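Thin, isoform D (Drosophila melanogaster, PDB 6XG7) is a muscle protein that probably acts as a zinc-binding ubiquitin ligase, its C-terminal NHL-repeat beta-propeller, the part described here, probably serving in protein-protein interaction. Local coordinates at residues A[210-215]-A[219-224]; A[238-241]-A[247-250]. All blocks are in the same frame, centred on the assembly; numbering follows the deposited sequence.

Contact 1 (A[210-215]-A[219-224]); sequences IQIFDV and VLSTVG
Val-219 opens its strand against Phe-213, in a non-hydrogen-bonded antiparallel pair whose CA atoms stand 4.3 Å apart. With CG1 of Val-219 anti to the backbone N (chi1 176°), CG2 is the methyl that meets the Phe-213 ring obliquely, Val-219 CG2 lying 3.5 Å from Phe-213 CE2; beyond the hairpin the same ring meets that of Phe-176. Leu-220 then enters a classic beta bulge: together with Ser-221 it faces Ile-212. The carbonyl O of Ile-212 accepts two backbone bonds, a short one from Leu-220 N (2.7 Å) and a longer one from Ser-221 N (3.2 Å). The extra residue shifts the register by one, and the Leu-220 side chain is left leaning over the backbone between Phe-213 and Asp-214, its CD1 3.7 Å from Asp-214 N. Of the Asp-214 carboxylate, OD1 accepts from Lys-218 N in the turn, while OD2 lies near Leu-220 CD2. Ser-221 restores the regular pairing by offering its O to Ile-212 N, while its hydroxyl lies alongside the isoleucine, OG 3.7 Å from both CB and CD1 of Ile-212. Thr-222 sits across from Gln-211 on the face that also carries Phe-213 and Val-219. Val-223 closes the pairing through two nearly straight bonds with Ile-210, including Ile-210 N to Val-223 O at 168°, and its CG2 lies 4.0 Å from Ile-212 CD1. An alanine in place of Ile-212 would take away that CD1 and is likely to leave the Val-223 methyl and the Ile-247 side chain beyond it facing a gap. The chemistry implies a hairpin fastened by backbone bonds, with the doubly accepting Ile-212 O fixing the bulge and apolar contacts dressing both faces of the hairpin, whose strand 219-223 is the outermost of its propeller sheet.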
ATOM      1  N   ILE A 210     -12.181  -6.759   0.953  1.00 12.30           N
ATOM      2  CA  ILE A 210     -10.836  -7.307   0.844  1.00 12.08           C
ATOM      3  C   ILE A 210     -10.970  -8.749   0.371  1.00 11.86           C
ATOM      4  O   ILE A 210     -11.808  -9.509   0.873  1.00 14.14           O
ATOM      5  CB  ILE A 210     -10.082  -7.212   2.178  1.00 13.83           C
ATOM      6  CG1 ILE A 210      -9.253  -5.910   2.249  1.00 17.40           C
ATOM      7  CG2 ILE A 210      -9.067  -8.325   2.312  1.00 17.65           C
ATOM      8  CD1 ILE A 210     -10.006  -4.645   2.098  1.00 17.29           C
ATOM      9  N   GLN A 211     -10.164  -9.130  -0.602  1.00 12.05           N
ATOM     10  CA  GLN A 211     -10.139 -10.502  -1.078  1.00 14.21           C
ATOM     11  C   GLN A 211      -8.780 -11.097  -0.767  1.00 13.05           C
ATOM     12  O   GLN A 211      -7.749 -10.459  -0.991  1.00 13.11           O
ATOM     13  CB  GLN A 211     -10.455 -10.604  -2.567  1.00 18.64           C
ATOM     14  CG  GLN A 211     -11.934 -10.459  -2.866  1.00 25.74           C
ATOM     15  CD  GLN A 211     -12.350 -11.241  -4.083  1.00 30.78           C
ATOM     16  OE1 GLN A 211     -11.995 -10.886  -5.198  1.00 34.41           O
ATOM     17  NE2 GLN A 211     -13.091 -12.317  -3.877  1.00 31.86           N
ATOM     18  N   ILE A 212      -8.787 -12.316  -0.246  1.00 13.57           N
ATOM     19  CA  ILE A 212      -7.576 -12.985   0.209  1.00 14.22           C
ATOM     20  C   ILE A 212      -7.395 -14.234  -0.635  1.00 14.86           C
ATOM     21  O   ILE A 212      -8.305 -15.066  -0.723  1.00 15.69           O
ATOM     22  CB  ILE A 212      -7.647 -13.307   1.707  1.00 15.79           C
ATOM     23  CG1 ILE A 212      -7.905 -12.010   2.484  1.00 17.14           C
ATOM     24  CG2 ILE A 212      -6.365 -13.974   2.179  1.00 17.78           C
ATOM     25  CD1 ILE A 212      -7.909 -12.187   3.978  1.00 19.24           C
ATOM     26  N   PHE A 213      -6.229 -14.346  -1.267  1.00 14.23           N
ATOM     27  CA  PHE A 213      -5.877 -15.413  -2.181  1.00 14.08           C
ATOM     28  C   PHE A 213      -4.666 -16.164  -1.636  1.00 16.95           C
ATOM     29  O   PHE A 213      -3.875 -15.627  -0.867  1.00 18.26           O
ATOM     30  CB  PHE A 213      -5.437 -14.844  -3.533  1.00 15.39           C
ATOM     31  CG  PHE A 213      -6.481 -14.037  -4.255  1.00 13.99           C
ATOM     32  CD1 PHE A 213      -6.639 -12.682  -3.989  1.00 14.98           C
ATOM     33  CD2 PHE A 213      -7.251 -14.609  -5.257  1.00 15.92           C
ATOM     34  CE1 PHE A 213      -7.567 -11.931  -4.689  1.00 16.77           C
ATOM     35  CE2 PHE A 213      -8.177 -13.858  -5.952  1.00 16.55           C
ATOM     36  CZ  PHE A 213      -8.333 -12.522  -5.661  1.00 16.14           C
ATOM     37  N   ASP A 214      -4.488 -17.404  -2.067  1.00 18.61           N
ATOM     38  CA  ASP A 214      -3.169 -17.992  -1.864  1.00 24.13           C
ATOM     39  C   ASP A 214      -2.219 -17.495  -2.958  1.00 25.35           C
ATOM     40  O   ASP A 214      -2.630 -16.837  -3.918  1.00 24.41           O
ATOM     41  CB  ASP A 214      -3.225 -19.520  -1.738  1.00 29.38           C
ATOM     42  CG  ASP A 214      -3.885 -20.207  -2.924  1.00 35.04           C
ATOM     43  OD1 ASP A 214      -3.606 -19.829  -4.080  1.00 35.30           O
ATOM     44  OD2 ASP A 214      -4.656 -21.171  -2.690  1.00 38.60           O
ATOM     45  N   VAL A 215      -0.919 -17.766  -2.781  1.00 29.85           N
ATOM     46  CA  VAL A 215       0.070 -17.248  -3.720  1.00 33.43           C
ATOM     47  C   VAL A 215      -0.103 -17.875  -5.095  1.00 34.72           C
ATOM     48  O   VAL A 215       0.335 -17.295  -6.097  1.00 34.98           O
ATOM     49  CB  VAL A 215       1.517 -17.407  -3.201  1.00 34.36           C
ATOM     50  CG1 VAL A 215       1.792 -16.430  -2.059  1.00 33.70           C
ATOM     51  CG2 VAL A 215       1.796 -18.854  -2.771  1.00 34.56           C
ATOM     52  N   VAL A 219      -8.789 -18.371  -4.356  1.00 24.12           N
ATOM     53  CA  VAL A 219      -9.444 -17.530  -3.364  1.00 24.83           C
ATOM     54  C   VAL A 219      -9.571 -18.300  -2.062  1.00 22.75           C
ATOM     55  O   VAL A 219     -10.022 -19.456  -2.037  1.00 25.39           O
ATOM     56  CB  VAL A 219     -10.815 -17.040  -3.845  1.00 30.56           C
ATOM     57  CG1 VAL A 219     -11.497 -16.260  -2.728  1.00 32.16           C
ATOM     58  CG2 VAL A 219     -10.658 -16.168  -5.039  1.00 32.47           C
ATOM     59  N   LEU A 220      -9.169 -17.664  -0.975  1.00 20.05           N
ATOM     60  CA  LEU A 220      -9.309 -18.233   0.354  1.00 21.63           C
ATOM     61  C   LEU A 220     -10.480 -17.640   1.112  1.00 22.73           C
ATOM     62  O   LEU A 220     -11.209 -18.380   1.778  1.00 26.66           O
ATOM     63  CB  LEU A 220      -8.030 -18.003   1.157  1.00 22.48           C
ATOM     64  CG  LEU A 220      -6.788 -18.647   0.544  1.00 24.03           C
ATOM     65  CD1 LEU A 220      -5.553 -18.271   1.349  1.00 24.92           C
ATOM     66  CD2 LEU A 220      -6.954 -20.156   0.461  1.00 25.53           C
ATOM     67  N   SER A 221     -10.691 -16.331   1.022  1.00 21.73           N
ATOM     68  CA  SER A 221     -11.777 -15.717   1.770  1.00 22.70           C
ATOM     69  C   SER A 221     -11.976 -14.277   1.322  1.00 19.54           C
ATOM     70  O   SER A 221     -11.177 -13.705   0.573  1.00 18.52           O
ATOM     71  CB  SER A 221     -11.494 -15.763   3.268  1.00 25.14           C
ATOM     72  OG  SER A 221     -10.424 -14.893   3.582  1.00 27.03           O
ATOM     73  N   THR A 222     -13.083 -13.717   1.776  1.00 20.18           N
ATOM     74  CA  THR A 222     -13.429 -12.326   1.580  1.00 21.54           C
ATOM     75  C   THR A 222     -13.637 -11.730   2.958  1.00 21.42           C
ATOM     76  O   THR A 222     -14.160 -12.395   3.860  1.00 24.49           O
ATOM     77  CB  THR A 222     -14.729 -12.205   0.780  1.00 25.61           C
ATOM     78  OG1 THR A 222     -14.551 -12.822  -0.497  1.00 28.68           O
ATOM     79  CG2 THR A 222     -15.111 -10.749   0.588  1.00 27.04           C
ATOM     80  N   VAL A 223     -13.232 -10.480   3.116  1.00 18.74           N
ATOM     81  CA  VAL A 223     -13.479  -9.723   4.331  1.00 19.46           C
ATOM     82  C   VAL A 223     -14.320  -8.523   3.951  1.00 18.25           C
ATOM     83  O   VAL A 223     -13.958  -7.767   3.039  1.00 16.02           O
ATOM     84  CB  VAL A 223     -12.174  -9.270   5.005  1.00 21.33           C
ATOM     85  CG1 VAL A 223     -12.502  -8.416   6.232  1.00 21.99           C
ATOM     86  CG2 VAL A 223     -11.304 -10.475   5.364  1.00 22.41           C
ATOM     87  N   GLY A 224     -15.441  -8.369   4.623  1.00 20.96           N
ATOM     88  CA  GLY A 224     -16.230  -7.179   4.489  1.00 21.15           C
ATOM     89  C   GLY A 224     -17.162  -7.184   3.291  1.00 21.82           C
ATOM     90  O   GLY A 224     -17.355  -8.171   2.566  1.00 24.27           O
TER

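Contact 2 (A[238-241]-A[247-250]); sequences GVAV and IFVA
Phe-248 lies against Ala-240 in the hydrogen-bonded antiparallel pair at the middle of this hairpin, their CA atoms 5.1 Å apart. From CB outward its side chain can be traced against the neighbouring strand. CB comes within 4.4 Å of the Ala-240 methyl and also approaches the Ala-240 carbonyl. CG stands anti to the Phe-248 carbonyl carbon (chi1 -55°), which carries the ring along the strand pair toward Val-241 and brings its CD1 corner to the partner strand. CD1 lies 3.6 Å from Ala-240 O, which sits at the ring edge and in its plane, while Val-241 N is also near that plane. Elsewhere Tyr-25 meets the ring edge-to-face, and the side chain also touches Ile-259 of the adjacent strand 256-260 and Ile-288 of strand 279-288. The same Ala-240 O accepts the backbone N-H of Phe-248 at 2.9 Å, with the donor tilted 27° from the carbonyl plane. In return Ala-240 N donates to Phe-248 O, in the carbonyl plane. Val-239 CA-H makes a further contact with Phe-248 O, at 3.2 Å. Farther along, Ala-250 N reaches Gly-238 O in a nearly straight bond (171°), and the Ala-250 methyl approaches the Gly-238 backbone, with CB 3.6 Å from Gly-238 N. On the face away from Ala-240 and Phe-248, Val-239 runs beside Val-249; it has a second conformer, so its methyl contact is doubtful, and Val-241 approaches Ile-247 more loosely. These pairs belong to the inner two strands of a propeller blade in an NHL repeat. Chemically, the backbone bonds satisfy polar groups in a largely buried place, and the ring edge probably offers Ala-240 O a weakly polar neighbour beside its N-H donor.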
ATOM      1  N   GLY A 238      -5.568   1.479   1.142  1.00  9.90           N
ATOM      2  CA  GLY A 238      -4.395   0.800   1.663  1.00  9.42           C
ATOM      3  C   GLY A 238      -4.730  -0.428   2.493  1.00  9.14           C
ATOM      4  O   GLY A 238      -5.725  -0.472   3.219  1.00 10.68           O
ATOM      5  N   VAL A 239      -3.877  -1.437   2.371  1.00  8.83           N
ATOM      6  CA  VAL A 239      -3.936  -2.614   3.224  0.63  9.23           C
ATOM      7  C   VAL A 239      -2.528  -2.956   3.688  1.00  9.66           C
ATOM      8  O   VAL A 239      -1.544  -2.760   2.969  1.00 11.28           O
ATOM      9  CB  VAL A 239      -4.591  -3.848   2.565  0.63 11.35           C
ATOM     10  CG1 VAL A 239      -6.054  -3.634   2.333  0.63 12.56           C
ATOM     11  CG2 VAL A 239      -3.884  -4.240   1.278  0.63  9.04           C
ATOM     12  N   ALA A 240      -2.439  -3.484   4.907  1.00 10.14           N
ATOM     13  CA  ALA A 240      -1.171  -3.945   5.445  1.00  9.73           C
ATOM     14  C   ALA A 240      -1.440  -5.143   6.337  1.00  9.43           C
ATOM     15  O   ALA A 240      -2.571  -5.373   6.778  1.00 10.78           O
ATOM     16  CB  ALA A 240      -0.465  -2.854   6.256  1.00 11.12           C
ATOM     17  N   VAL A 241      -0.394  -5.908   6.601  1.00 11.36           N
ATOM     18  CA  VAL A 241      -0.479  -7.077   7.466  1.00 11.89           C
ATOM     19  C   VAL A 241       0.743  -7.079   8.374  1.00 13.11           C
ATOM     20  O   VAL A 241       1.847  -6.750   7.931  1.00 14.58           O
ATOM     21  CB  VAL A 241      -0.591  -8.365   6.613  1.00 13.00           C
ATOM     22  CG1 VAL A 241       0.687  -8.635   5.815  1.00 15.06           C
ATOM     23  CG2 VAL A 241      -0.974  -9.554   7.468  1.00 13.85           C
ATOM     24  N   ILE A 247      -4.669  -7.648  10.045  1.00 10.77           N
ATOM     25  CA  ILE A 247      -4.895  -6.943   8.788  1.00 10.15           C
ATOM     26  C   ILE A 247      -5.399  -5.536   9.082  1.00 10.16           C
ATOM     27  O   ILE A 247      -6.300  -5.353   9.910  1.00 11.03           O
ATOM     28  CB  ILE A 247      -5.896  -7.692   7.890  1.00 11.94           C
ATOM     29  CG1 ILE A 247      -5.376  -9.094   7.561  1.00 14.73           C
ATOM     30  CG2 ILE A 247      -6.156  -6.930   6.604  1.00 12.10           C
ATOM     31  CD1 ILE A 247      -6.403 -10.001   6.882  1.00 18.59           C
ATOM     32  N   PHE A 248      -4.817  -4.555   8.396  1.00 10.59           N
ATOM     33  CA  PHE A 248      -5.110  -3.144   8.574  1.00 10.84           C
ATOM     34  C   PHE A 248      -5.635  -2.616   7.255  1.00 10.61           C
ATOM     35  O   PHE A 248      -5.010  -2.823   6.215  1.00 11.61           O
ATOM     36  CB  PHE A 248      -3.847  -2.382   8.964  1.00 11.45           C
ATOM     37  CG  PHE A 248      -3.180  -2.942  10.181  1.00 11.84           C
ATOM     38  CD1 PHE A 248      -2.380  -4.063  10.080  1.00 13.40           C
ATOM     39  CD2 PHE A 248      -3.424  -2.419  11.433  1.00 13.02           C
ATOM     40  CE1 PHE A 248      -1.797  -4.610  11.185  1.00 15.17           C
ATOM     41  CE2 PHE A 248      -2.843  -2.966  12.548  1.00 14.45           C
ATOM     42  CZ  PHE A 248      -2.036  -4.074  12.420  1.00 14.91           C
ATOM     43  N   VAL A 249      -6.783  -1.944   7.297  1.00 10.02           N
ATOM     44  CA  VAL A 249      -7.421  -1.449   6.086  1.00 10.14           C
ATOM     45  C   VAL A 249      -7.678   0.041   6.229  1.00  9.50           C
ATOM     46  O   VAL A 249      -8.324   0.478   7.192  1.00 10.11           O
ATOM     47  CB  VAL A 249      -8.742  -2.182   5.776  1.00  9.93           C
ATOM     48  CG1 VAL A 249      -9.354  -1.655   4.504  1.00 11.48           C
ATOM     49  CG2 VAL A 249      -8.525  -3.686   5.650  1.00 12.47           C
ATOM     50  N   ALA A 250      -7.230   0.800   5.233  1.00  9.90           N
ATOM     51  CA  ALA A 250      -7.595   2.201   5.087  1.00 10.35           C
ATOM     52  C   ALA A 250      -8.948   2.260   4.387  1.00 10.35           C
ATOM     53  O   ALA A 250      -9.034   2.131   3.162  1.00 11.76           O
ATOM     54  CB  ALA A 250      -6.513   2.935   4.315  1.00 11.42           C
TER

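From the N terminus the chain first meets contact 1, where strand 209-214 turns through four residues into strand 219-223 and closes a tight hairpin. It then runs inward to strand 239-241, and contact 2 closes a second hairpin with strand 247-251. The two follow in series, neither nesting nor crossing, their centres about 13 Å apart. One lies at the end of a propeller sheet, the other opens the next blade. Apolar side chains join them: Ile-210 CD1 meets Val-249 CG1 at 3.9 Å, and Ile-212 CD1 packs on Ile-247 CD1, tying neighbouring blades face to face.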